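Local coordinates for long form salivary protein D7L (Phlebotomus duboscqi, PDB 6MT7) that binds and sequesters cysteinyl leukotrienes and a stable thromboxane A2 analogue, inhibiting collagen-induced platelet aggregation and so assisting blood feeding by the female sand fly, at residues Glu23-Leu28 and Asp39-Cys44; Arg29-Trp34 and His43-Cys48; Asp142-Glu147 and His158-Tyr163. All coordinates share one frame; numbering follows the deposited sequence.

Contact 1: residues Glu23-Leu28 and Asp39-Cys44; sequences EGAKSL and DEDTHC
Ser27 and Asp39 turn their side chains toward each other, and the hydroxyl of Ser27 donates a short hydrogen bond to the carboxylate, OG to Asp39 OD2 2.6 Å. OD2 receives it through the syn lone pair, on the side facing its sister oxygen. Asp39 reaches this position by setting CG between its own backbone N and carbonyl carbon (chi1 54°), which also folds OD1 back over the first turn of the helix that follows.

There OD1 is gripped from two directions by one residue. Thr42 N meets Asp39 OD1 nearly end-on at 2.9 Å, with an N-H...O angle of 152°, whereas Thr42 OG1 approaches the same oxygen at 2.6 Å from 38° above the carboxylate plane. This is an N-cap: Asp39 closes the start of helix 40-52, one of the disulfide-linked helices of the PBP/GOBP (odorant-binding protein) fold, and ties to it the loop after helix 8-21. The nearby helix start and the several donors would be expected to stabilise the charged form of Asp39. Ser27 is itself at the N-cap position of helix 28-32, yet its hydroxyl goes to Asp39 rather than capping that helix. A water extends the join, accepting from Ser27 N and donating to Asp39 OD1, 3.0 Å from each.

The remaining direct contacts are van der Waals ones. Ser27 CB lies 3.6 Å from Thr42 OG1, a hydroxyl that is also hydrogen-bonded to Trp31 NE1. Ala25, in the type I turn running to Leu28, points its methyl at the helix, where CB meets Asp41 CB at 3.8 Å and Asp41 OD2 at 3.7 Å. Separately, Asp41 OD2 accepts a hydrogen bond from a second water, which in turn accepts from Lys26 N.

Contact 2: residues Arg29-Trp34 and His43-Cys48; sequences REWYRW and HCYVKC. With TRT (fragment of triton X-100), chain C.
Trp31 and Tyr45 stack in the ligand pocket of this PBP/GOBP-family domain, joining helix 28-32 to helix 40-52. Their rings form an offset stack: the six-membered ring of Trp31 and the Tyr45 ring have centroids 4.0 Å apart and planes tilted by just 4°. The two side chains come from opposite directions and slide past each other. Tyr45 CD2 therefore sits over the indole, 3.5 Å from Trp31 CD2, while Tyr45 CB makes a CH-pi contact 3.9 Å from the centroid of the six-membered ring, 21° off its normal. By similarity, both residues belong to a thromboxane A2 site.

Other apolar contacts involve the bound Triton X-100 fragment. Its polyether tail crosses a face of Tyr32, and C13 of its phenyl group lies 3.5 Å from Trp34 CZ3. Trp34, with positive phi, is the C-prime residue of the Schellman motif ending helix 28-32.

Within 29-34, Arg33 holds Glu30 side-on in a salt bridge, each nitrogen taking its own oxygen: NH2 to OE1 2.8 Å and NE to OE2 3.1 Å.

With CG anti to the backbone N (chi1 170°), the Tyr45 ring runs across the Trp31 face and carries its hydroxyl to the ligand. Gln19 NE2 bonds both to Tyr45 OH and to the ligand, and Tyr45 OH donates to the ether oxygen O15 at 2.9 Å.

Contact 3: residues Asp142-Glu147 and His158-Tyr163; sequences DFCNAE and HACSAY
The disulfide Cys144-Cys160 belongs to the set of three in the C-terminal half of the chain. With Cys156-Cys203 and Cys193-Cys212 it gives the pairing of first with third, second with fifth and fourth with sixth cysteine known from classical odorant-binding proteins. Here it joins helix 140-144 to the first turn of helix 159-164.

Both cysteines direct CB toward the other segment, and their CA atoms lie 5.4 Å apart. The SG atoms are bonded at 2.0 Å, and chi3 of -65° gives the bridge a left-handed sense. That rather closed torsion brings Cys144 CB to 3.5 Å from Cys160 CB, tighter than ordinary carbon contact. The two ends are built differently: SG of Cys144 stands beside its own backbone N, whereas SG of Cys160 is anti to its N (chi1 175°), beside the carbonyl carbon, and from there meets the Cys144 sulfur.

Phe143 flanks the bridge. Its CD2 approaches Cys160 SG at 4.1 Å; the sulfur is 5.2 Å from the ring centroid and 72° off the normal, an oblique sulfur-aromatic contact. Arg149 makes a cation-pi contact with the same ring. Ser161 lies alongside the disulfide, its OG 3.8 Å from Cys144 CB, while the hydroxyl itself is hydrogen-bonded to Glu150 OE2. Behind this face helix 203-216 packs on helix 159-164, with Tyr210 stacked on His158.

Across the two segments, then, a covalent link is flanked by the Phe143 ring and by Ser161, and it is the bond itself that sets the distance between the two helices at this point. Being covalent, the bridge holds as long as the surroundings stay oxidising, as they normally are for a secreted protein; strong reduction could break it.

Contacts 1 and 2 are neighbours, their centres 7 Å apart, and both rest on helix 40-52, sharing His43 and Cys44. Thr42, which bonds Asp39 in the cap, also bonds Trp31 NE1, and Ala25 packs on the same indole, so cap and stack are directly joined. Chemistry follows place: contact 1, mostly buried but opening at exposed Asp41, works through carboxylates and waters at a helix start, whereas contact 2 buries both touching residues and lines the pocket. Contact 3 lies on the opposite side of the chain's centre, about 15 Å from contact 2 by nearest atoms. Largely buried as well, it relies on a disulfide within the contact, while Cys44 and Cys48 pair with cysteines outside contacts 1 and 2.

Contact 1: residues Glu23-Leu28 and Asp39-Cys44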
loop_
_atom_site.group_PDB
_atom_site.type_symbol
_atom_site.label_atom_id
_atom_site.label_comp_id
_atom_site.label_asym_id
_atom_site.label_seq_id
_atom_site.Cartn_x
_atom_site.Cartn_y
_atom_site.Cartn_z
ATOM N N GLU A 23 -12.414 6.271 -6.330
ATOM C CA GLU A 23 -13.184 5.388 -7.207
ATOM C C GLU A 23 -14.167 6.135 -8.104
ATOM O O GLU A 23 -14.629 5.559 -9.096
ATOM C CB GLU A 23 -13.935 4.354 -6.376
ATOM C CG GLU A 23 -14.943 4.955 -5.404
ATOM C CD GLU A 23 -15.571 3.905 -4.522
ATOM O OE1 GLU A 23 -15.338 2.708 -4.794
ATOM O OE2 GLU A 23 -16.285 4.270 -3.556
ATOM N N GLY A 24 -14.504 7.383 -7.780
ATOM C CA GLY A 24 -15.362 8.205 -8.612
ATOM C C GLY A 24 -14.642 9.018 -9.666
ATOM O O GLY A 24 -15.263 9.861 -10.327
ATOM N N ALA A 25 -13.343 8.788 -9.853
ATOM C CA ALA A 25 -12.553 9.592 -10.773
ATOM C C ALA A 25 -12.912 9.316 -12.226
ATOM O O ALA A 25 -13.103 8.165 -12.630
ATOM C CB ALA A 25 -11.066 9.318 -10.566
ATOM N N LYS A 26 -12.934 10.393 -13.023
ATOM C CA LYS A 26 -13.194 10.278 -14.456
ATOM C C LYS A 26 -12.193 9.354 -15.149
ATOM O O LYS A 26 -12.544 8.634 -16.096
ATOM C CB LYS A 26 -13.146 11.670 -15.084
ATOM C CG LYS A 26 -13.729 11.736 -16.471
ATOM C CD LYS A 26 -15.222 11.901 -16.382
ATOM C CE LYS A 26 -15.795 12.394 -17.685
ATOM N NZ LYS A 26 -17.254 12.170 -17.688
ATOM N N SER A 27 -10.941 9.368 -14.702
ATOM C CA SER A 27 -9.874 8.663 -15.396
ATOM C C SER A 27 -9.591 7.278 -14.833
ATOM O O SER A 27 -8.606 6.654 -15.249
ATOM C CB SER A 27 -8.593 9.505 -15.388
ATOM O OG SER A 27 -8.758 10.669 -16.181
ATOM N N LEU A 28 -10.448 6.760 -13.941
ATOM C CA LEU A 28 -10.219 5.426 -13.374
ATOM C C LEU A 28 -9.907 4.388 -14.449
ATOM O O LEU A 28 -8.940 3.625 -14.327
ATOM C CB LEU A 28 -11.434 4.974 -12.556
ATOM C CG LEU A 28 -11.319 3.571 -11.940
ATOM C CD1 LEU A 28 -10.225 3.523 -10.863
ATOM C CD2 LEU A 28 -12.660 3.080 -11.372
ATOM N N ASP A 39 -5.022 15.204 -14.938
ATOM C CA ASP A 39 -6.155 15.780 -14.221
ATOM C C ASP A 39 -5.957 15.605 -12.722
ATOM O O ASP A 39 -5.137 14.809 -12.272
ATOM C CB ASP A 39 -7.522 15.207 -14.679
ATOM C CG ASP A 39 -7.614 13.682 -14.616
ATOM O OD1 ASP A 39 -7.301 13.080 -13.561
ATOM O OD2 ASP A 39 -8.070 13.088 -15.617
ATOM N N GLU A 40 -6.702 16.405 -11.953
ATOM C CA GLU A 40 -6.468 16.498 -10.513
ATOM C C GLU A 40 -6.617 15.152 -9.817
ATOM O O GLU A 40 -5.807 14.807 -8.951
ATOM C CB GLU A 40 -7.423 17.526 -9.896
ATOM C CG GLU A 40 -7.243 17.704 -8.385
ATOM C CD GLU A 40 -8.089 18.857 -7.863
ATOM O OE1 GLU A 40 -8.302 19.814 -8.631
ATOM O OE2 GLU A 40 -8.548 18.797 -6.711
ATOM N N ASP A 41 -7.655 14.378 -10.155
ATOM C CA ASP A 41 -7.830 13.100 -9.469
ATOM C C ASP A 41 -6.674 12.151 -9.771
ATOM O O ASP A 41 -6.224 11.409 -8.885
ATOM C CB ASP A 41 -9.176 12.474 -9.836
ATOM C CG ASP A 41 -10.333 13.113 -9.075
ATOM O OD1 ASP A 41 -10.058 13.882 -8.129
ATOM O OD2 ASP A 41 -11.495 12.845 -9.414
ATOM N N THR A 42 -6.159 12.182 -11.004
ATOM C CA THR A 42 -4.989 11.362 -11.326
ATOM C C THR A 42 -3.752 11.847 -10.576
ATOM O O THR A 42 -2.940 11.036 -10.111
ATOM C CB THR A 42 -4.716 11.368 -12.832
ATOM O OG1 THR A 42 -5.859 10.888 -13.538
ATOM C CG2 THR A 42 -3.539 10.455 -13.169
ATOM N N HIS A 43 -3.580 13.167 -10.451
ATOM C CA HIS A 43 -2.471 13.677 -9.646
ATOM C C HIS A 43 -2.503 13.072 -8.252
ATOM O O HIS A 43 -1.485 12.598 -7.748
ATOM C CB HIS A 43 -2.512 15.202 -9.529
ATOM C CG HIS A 43 -2.511 15.926 -10.841
ATOM N ND1 HIS A 43 -2.869 17.253 -10.952
ATOM C CD2 HIS A 43 -2.197 15.515 -12.093
ATOM C CE1 HIS A 43 -2.777 17.628 -12.215
ATOM N NE2 HIS A 43 -2.374 16.591 -12.929
ATOM N N CYS A 44 -3.669 13.099 -7.599
ATOM C CA CYS A 44 -3.710 12.633 -6.222
ATOM C C CYS A 44 -3.678 11.118 -6.131
ATOM O O CYS A 44 -3.152 10.574 -5.153
ATOM C CB CYS A 44 -4.936 13.202 -5.506
ATOM S SG CYS A 44 -4.695 14.978 -5.154
HETATM O O HOH W 1 -11.905 13.049 -11.878
HETATM O O HOH W 2 -9.817 11.593 -13.087
#

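Contact 2: residues Arg29-Trp34 and His43-Cys48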
loop_
_atom_site.group_PDB
_atom_site.type_symbol
_atom_site.label_atom_id
_atom_site.label_comp_id
_atom_site.label_asym_id
_atom_site.label_seq_id
_atom_site.Cartn_x
_atom_site.Cartn_y
_atom_site.Cartn_z
ATOM N N ARG A 29 -10.728 4.335 -15.505
ATOM C CA ARG A 29 -10.524 3.327 -16.543
ATOM C C ARG A 29 -9.163 3.487 -17.206
ATOM O O ARG A 29 -8.534 2.493 -17.594
ATOM C CB ARG A 29 -11.625 3.409 -17.600
ATOM C CG ARG A 29 -11.604 2.226 -18.585
ATOM C CD ARG A 29 -10.792 2.523 -19.858
ATOM N NE ARG A 29 -10.682 1.335 -20.705
ATOM C CZ ARG A 29 -9.885 0.300 -20.473
ATOM N NH1 ARG A 29 -9.091 0.273 -19.410
ATOM N NH2 ARG A 29 -9.889 -0.735 -21.315
ATOM N N GLU A 30 -8.704 4.732 -17.365
ATOM C CA GLU A 30 -7.381 4.943 -17.947
ATOM C C GLU A 30 -6.290 4.372 -17.056
ATOM O O GLU A 30 -5.330 3.769 -17.549
ATOM C CB GLU A 30 -7.139 6.428 -18.204
ATOM C CG GLU A 30 -8.046 7.014 -19.285
ATOM C CD GLU A 30 -8.010 6.232 -20.590
ATOM O OE1 GLU A 30 -9.079 6.065 -21.214
ATOM O OE2 GLU A 30 -6.921 5.787 -21.007
ATOM N N TRP A 31 -6.407 4.560 -15.738
ATOM C CA TRP A 31 -5.409 3.989 -14.842
ATOM C C TRP A 31 -5.331 2.481 -15.014
ATOM O O TRP A 31 -4.241 1.904 -14.943
ATOM C CB TRP A 31 -5.712 4.329 -13.383
ATOM C CG TRP A 31 -5.991 5.769 -13.113
ATOM C CD1 TRP A 31 -5.622 6.854 -13.873
ATOM C CD2 TRP A 31 -6.691 6.290 -11.980
ATOM N NE1 TRP A 31 -6.069 8.018 -13.277
ATOM C CE2 TRP A 31 -6.731 7.696 -12.118
ATOM C CE3 TRP A 31 -7.299 5.700 -10.864
ATOM C CZ2 TRP A 31 -7.366 8.520 -11.186
ATOM C CZ3 TRP A 31 -7.932 6.526 -9.934
ATOM C CH2 TRP A 31 -7.947 7.915 -10.095
ATOM N N TYR A 32 -6.473 1.827 -15.253
ATOM C CA TYR A 32 -6.458 0.374 -15.405
ATOM C C TYR A 32 -5.575 -0.064 -16.564
ATOM O O TYR A 32 -5.031 -1.175 -16.534
ATOM C CB TYR A 32 -7.863 -0.162 -15.646
ATOM C CG TYR A 32 -8.671 -0.476 -14.409
ATOM C CD1 TYR A 32 -8.643 0.338 -13.294
ATOM C CD2 TYR A 32 -9.514 -1.587 -14.391
ATOM C CE1 TYR A 32 -9.430 0.039 -12.167
ATOM C CE2 TYR A 32 -10.277 -1.892 -13.289
ATOM C CZ TYR A 32 -10.243 -1.077 -12.185
ATOM O OH TYR A 32 -11.023 -1.400 -11.093
ATOM N N ARG A 33 -5.455 0.757 -17.608
ATOM C CA ARG A 33 -4.582 0.414 -18.724
ATOM C C ARG A 33 -3.290 1.219 -18.699
ATOM O O ARG A 33 -2.693 1.468 -19.749
ATOM C CB ARG A 33 -5.307 0.558 -20.069
ATOM C CG ARG A 33 -5.944 1.902 -20.399
ATOM C CD ARG A 33 -6.648 1.807 -21.753
ATOM N NE ARG A 33 -7.523 2.942 -22.025
ATOM C CZ ARG A 33 -8.503 2.952 -22.930
ATOM N NH1 ARG A 33 -8.756 1.877 -23.676
ATOM N NH2 ARG A 33 -9.233 4.044 -23.092
ATOM N N TRP A 34 -2.848 1.611 -17.497
ATOM C CA TRP A 34 -1.521 2.198 -17.283
ATOM C C TRP A 34 -1.368 3.493 -18.071
ATOM O O TRP A 34 -0.336 3.751 -18.697
ATOM C CB TRP A 34 -0.420 1.192 -17.616
ATOM C CG TRP A 34 -0.447 0.078 -16.613
ATOM C CD1 TRP A 34 -1.246 -1.032 -16.633
ATOM C CD2 TRP A 34 0.309 0.008 -15.408
ATOM N NE1 TRP A 34 -1.004 -1.805 -15.523
ATOM C CE2 TRP A 34 -0.062 -1.181 -14.749
ATOM C CE3 TRP A 34 1.272 0.835 -14.821
ATOM C CZ2 TRP A 34 0.506 -1.569 -13.539
ATOM C CZ3 TRP A 34 1.828 0.450 -13.614
ATOM C CH2 TRP A 34 1.440 -0.737 -12.985
ATOM N N HIS A 43 -3.580 13.167 -10.451
ATOM C CA HIS A 43 -2.471 13.677 -9.646
ATOM C C HIS A 43 -2.503 13.072 -8.252
ATOM O O HIS A 43 -1.485 12.598 -7.748
ATOM C CB HIS A 43 -2.512 15.202 -9.529
ATOM C CG HIS A 43 -2.511 15.926 -10.841
ATOM N ND1 HIS A 43 -2.869 17.253 -10.952
ATOM C CD2 HIS A 43 -2.197 15.515 -12.093
ATOM C CE1 HIS A 43 -2.777 17.628 -12.215
ATOM N NE2 HIS A 43 -2.374 16.591 -12.929
ATOM N N CYS A 44 -3.669 13.099 -7.599
ATOM C CA CYS A 44 -3.710 12.633 -6.222
ATOM C C CYS A 44 -3.678 11.118 -6.131
ATOM O O CYS A 44 -3.152 10.574 -5.153
ATOM C CB CYS A 44 -4.936 13.202 -5.506
ATOM S SG CYS A 44 -4.695 14.978 -5.154
ATOM N N TYR A 45 -4.177 10.426 -7.155
ATOM C CA TYR A 45 -4.002 8.978 -7.224
ATOM C C TYR A 45 -2.518 8.607 -7.284
ATOM O O TYR A 45 -2.068 7.667 -6.604
ATOM C CB TYR A 45 -4.756 8.438 -8.444
ATOM C CG TYR A 45 -4.471 6.992 -8.772
ATOM C CD1 TYR A 45 -4.843 5.980 -7.897
ATOM C CD2 TYR A 45 -3.847 6.645 -9.965
ATOM C CE1 TYR A 45 -4.587 4.640 -8.192
ATOM C CE2 TYR A 45 -3.582 5.309 -10.269
ATOM C CZ TYR A 45 -3.958 4.318 -9.385
ATOM O OH TYR A 45 -3.691 3.003 -9.695
ATOM N N VAL A 46 -1.741 9.354 -8.074
ATOM C CA VAL A 46 -0.314 9.076 -8.224
ATOM C C VAL A 46 0.420 9.322 -6.907
ATOM O O VAL A 46 1.230 8.501 -6.462
ATOM C CB VAL A 46 0.263 9.917 -9.381
ATOM C CG1 VAL A 46 1.799 9.983 -9.304
ATOM C CG2 VAL A 46 -0.204 9.329 -10.740
ATOM N N LYS A 47 0.136 10.450 -6.249
ATOM C CA LYS A 47 0.726 10.689 -4.935
ATOM C C LYS A 47 0.373 9.573 -3.958
ATOM O O LYS A 47 1.234 9.089 -3.214
ATOM C CB LYS A 47 0.252 12.024 -4.369
ATOM C CG LYS A 47 0.830 12.294 -3.003
ATOM C CD LYS A 47 0.404 13.651 -2.450
ATOM C CE LYS A 47 1.032 13.904 -1.081
ATOM N NZ LYS A 47 0.446 15.123 -0.426
ATOM N N CYS A 48 -0.897 9.161 -3.947
ATOM C CA CYS A 48 -1.343 8.094 -3.056
ATOM C C CYS A 48 -0.540 6.822 -3.277
ATOM O O CYS A 48 -0.140 6.159 -2.310
ATOM C CB CYS A 48 -2.838 7.824 -3.279
ATOM S SG CYS A 48 -3.609 6.475 -2.286
HETATM C C25 TRT C . -8.977 -4.540 -11.304
HETATM O O24 TRT C . -7.588 -4.423 -11.011
HETATM C C23 TRT C . -6.968 -3.297 -11.632
HETATM C C22 TRT C . -5.625 -3.087 -10.945
HETATM O O21 TRT C . -4.817 -2.114 -11.608
HETATM C C20 TRT C . -3.563 -2.045 -10.938
HETATM C C19 TRT C . -2.617 -1.155 -11.723
HETATM O O18 TRT C . -2.811 0.198 -11.323
HETATM C C17 TRT C . -2.906 1.023 -12.466
HETATM C C16 TRT C . -1.640 1.837 -12.639
HETATM O O15 TRT C . -1.648 2.984 -11.783
HETATM C C12 TRT C . -0.449 3.605 -11.480
HETATM C C13 TRT C . 0.632 3.511 -12.350
HETATM C C14 TRT C . 1.845 4.138 -12.043
HETATM C C11 TRT C . -0.315 4.324 -10.300
HETATM C C10 TRT C . 0.890 4.951 -9.995
HETATM C C9 TRT C . 1.977 4.863 -10.856
HETATM C C6 TRT C . 3.263 5.544 -10.485
HETATM C C8 TRT C . 3.320 6.824 -11.311
HETATM C C7 TRT C . 3.223 5.948 -9.016
HETATM C C5 TRT C . 4.477 4.665 -10.862
HETATM C C1 TRT C . 4.874 3.389 -10.086
HETATM C C2 TRT C . 3.725 2.478 -9.669
HETATM C C4 TRT C . 5.786 2.580 -10.998
HETATM C C3 TRT C . 5.704 3.675 -8.841
#

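Contact 3: residues Asp142-Glu147 and His158-Tyr163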
loop_
_atom_site.group_PDB
_atom_site.type_symbol
_atom_site.label_atom_id
_atom_site.label_comp_id
_atom_site.label_asym_id
_atom_site.label_seq_id
_atom_site.Cartn_x
_atom_site.Cartn_y
_atom_site.Cartn_z
ATOM N N ASP A 142 -10.529 -15.464 5.695
ATOM C CA ASP A 142 -10.354 -16.881 5.390
ATOM C C ASP A 142 -8.882 -17.276 5.401
ATOM O O ASP A 142 -8.530 -18.363 5.879
ATOM C CB ASP A 142 -11.011 -17.203 4.046
ATOM C CG ASP A 142 -12.524 -17.109 4.113
ATOM O OD1 ASP A 142 -13.091 -17.526 5.147
ATOM O OD2 ASP A 142 -13.149 -16.612 3.150
ATOM N N PHE A 143 -8.002 -16.398 4.910
ATOM C CA PHE A 143 -6.577 -16.712 4.902
ATOM C C PHE A 143 -6.001 -16.676 6.310
ATOM O O PHE A 143 -5.229 -17.560 6.704
ATOM C CB PHE A 143 -5.819 -15.733 4.002
ATOM C CG PHE A 143 -4.332 -15.973 3.973
ATOM C CD1 PHE A 143 -3.797 -16.987 3.184
ATOM C CD2 PHE A 143 -3.472 -15.204 4.739
ATOM C CE1 PHE A 143 -2.430 -17.226 3.155
ATOM C CE2 PHE A 143 -2.101 -15.433 4.719
ATOM C CZ PHE A 143 -1.579 -16.447 3.921
ATOM N N CYS A 144 -6.329 -15.624 7.065
ATOM C CA CYS A 144 -5.761 -15.459 8.391
ATOM C C CYS A 144 -6.358 -16.432 9.403
ATOM O O CYS A 144 -5.710 -16.726 10.412
ATOM C CB CYS A 144 -5.952 -14.013 8.845
ATOM S SG CYS A 144 -4.918 -12.880 7.899
ATOM N N ASN A 145 -7.559 -16.954 9.142
ATOM C CA ASN A 145 -8.159 -17.963 10.007
ATOM C C ASN A 145 -7.493 -19.318 9.861
ATOM O O ASN A 145 -7.713 -20.198 10.706
ATOM C CB ASN A 145 -9.650 -18.101 9.711
ATOM C CG ASN A 145 -10.477 -17.027 10.381
ATOM O OD1 ASN A 145 -10.016 -16.353 11.303
ATOM N ND2 ASN A 145 -11.710 -16.866 9.925
ATOM N N ALA A 146 -6.681 -19.504 8.828
ATOM C CA ALA A 146 -6.004 -20.767 8.603
ATOM C C ALA A 146 -4.613 -20.757 9.221
ATOM O O ALA A 146 -4.004 -19.700 9.419
ATOM C CB ALA A 146 -5.911 -21.062 7.101
ATOM N N GLU A 147 -4.124 -21.959 9.544
ATOM C CA GLU A 147 -2.755 -22.183 10.010
ATOM C C GLU A 147 -2.441 -21.383 11.273
ATOM O O GLU A 147 -1.280 -21.050 11.539
ATOM C CB GLU A 147 -1.733 -21.882 8.906
ATOM C CG GLU A 147 -2.111 -22.442 7.525
ATOM C CD GLU A 147 -1.925 -23.955 7.411
ATOM O OE1 GLU A 147 -1.302 -24.554 8.310
ATOM O OE2 GLU A 147 -2.397 -24.545 6.407
ATOM N N HIS A 158 -5.571 -11.191 16.330
ATOM C CA HIS A 158 -5.764 -10.497 15.058
ATOM C C HIS A 158 -4.435 -10.154 14.399
ATOM O O HIS A 158 -4.339 -9.156 13.669
ATOM C CB HIS A 158 -6.572 -9.208 15.250
ATOM C CG HIS A 158 -7.786 -9.374 16.108
ATOM N ND1 HIS A 158 -8.909 -10.052 15.685
ATOM C CD2 HIS A 158 -8.054 -8.948 17.366
ATOM C CE1 HIS A 158 -9.816 -10.039 16.645
ATOM N NE2 HIS A 158 -9.324 -9.372 17.675
ATOM N N ALA A 159 -3.403 -10.960 14.643
ATOM C CA ALA A 159 -2.062 -10.601 14.192
ATOM C C ALA A 159 -1.968 -10.580 12.673
ATOM O O ALA A 159 -1.350 -9.679 12.090
ATOM C CB ALA A 159 -1.040 -11.573 14.771
ATOM N N CYS A 160 -2.560 -11.574 12.021
ATOM C CA CYS A 160 -2.524 -11.664 10.570
ATOM C C CYS A 160 -3.475 -10.649 9.947
ATOM O O CYS A 160 -3.099 -9.925 9.018
ATOM C CB CYS A 160 -2.873 -13.102 10.157
ATOM S SG CYS A 160 -3.027 -13.449 8.387
ATOM N N SER A 161 -4.704 -10.571 10.470
ATOM C CA SER A 161 -5.708 -9.675 9.902
ATOM C C SER A 161 -5.249 -8.226 9.953
ATOM O O SER A 161 -5.445 -7.468 8.994
ATOM C CB SER A 161 -7.031 -9.827 10.653
ATOM O OG SER A 161 -7.718 -10.993 10.242
ATOM N N ALA A 162 -4.629 -7.822 11.063
ATOM C CA ALA A 162 -4.178 -6.435 11.176
ATOM C C ALA A 162 -3.127 -6.107 10.128
ATOM O O ALA A 162 -3.076 -4.977 9.622
ATOM C CB ALA A 162 -3.632 -6.166 12.578
ATOM N N TYR A 163 -2.268 -7.078 9.797
ATOM C CA TYR A 163 -1.288 -6.847 8.741
ATOM C C TYR A 163 -1.979 -6.662 7.386
ATOM O O TYR A 163 -1.695 -5.705 6.657
ATOM C CB TYR A 163 -0.270 -7.998 8.677
ATOM C CG TYR A 163 0.594 -7.867 7.446
ATOM C CD1 TYR A 163 1.660 -6.981 7.419
ATOM C CD2 TYR A 163 0.300 -8.582 6.282
ATOM C CE1 TYR A 163 2.419 -6.812 6.281
ATOM C CE2 TYR A 163 1.047 -8.409 5.132
ATOM C CZ TYR A 163 2.110 -7.528 5.139
ATOM O OH TYR A 163 2.870 -7.353 4.004
#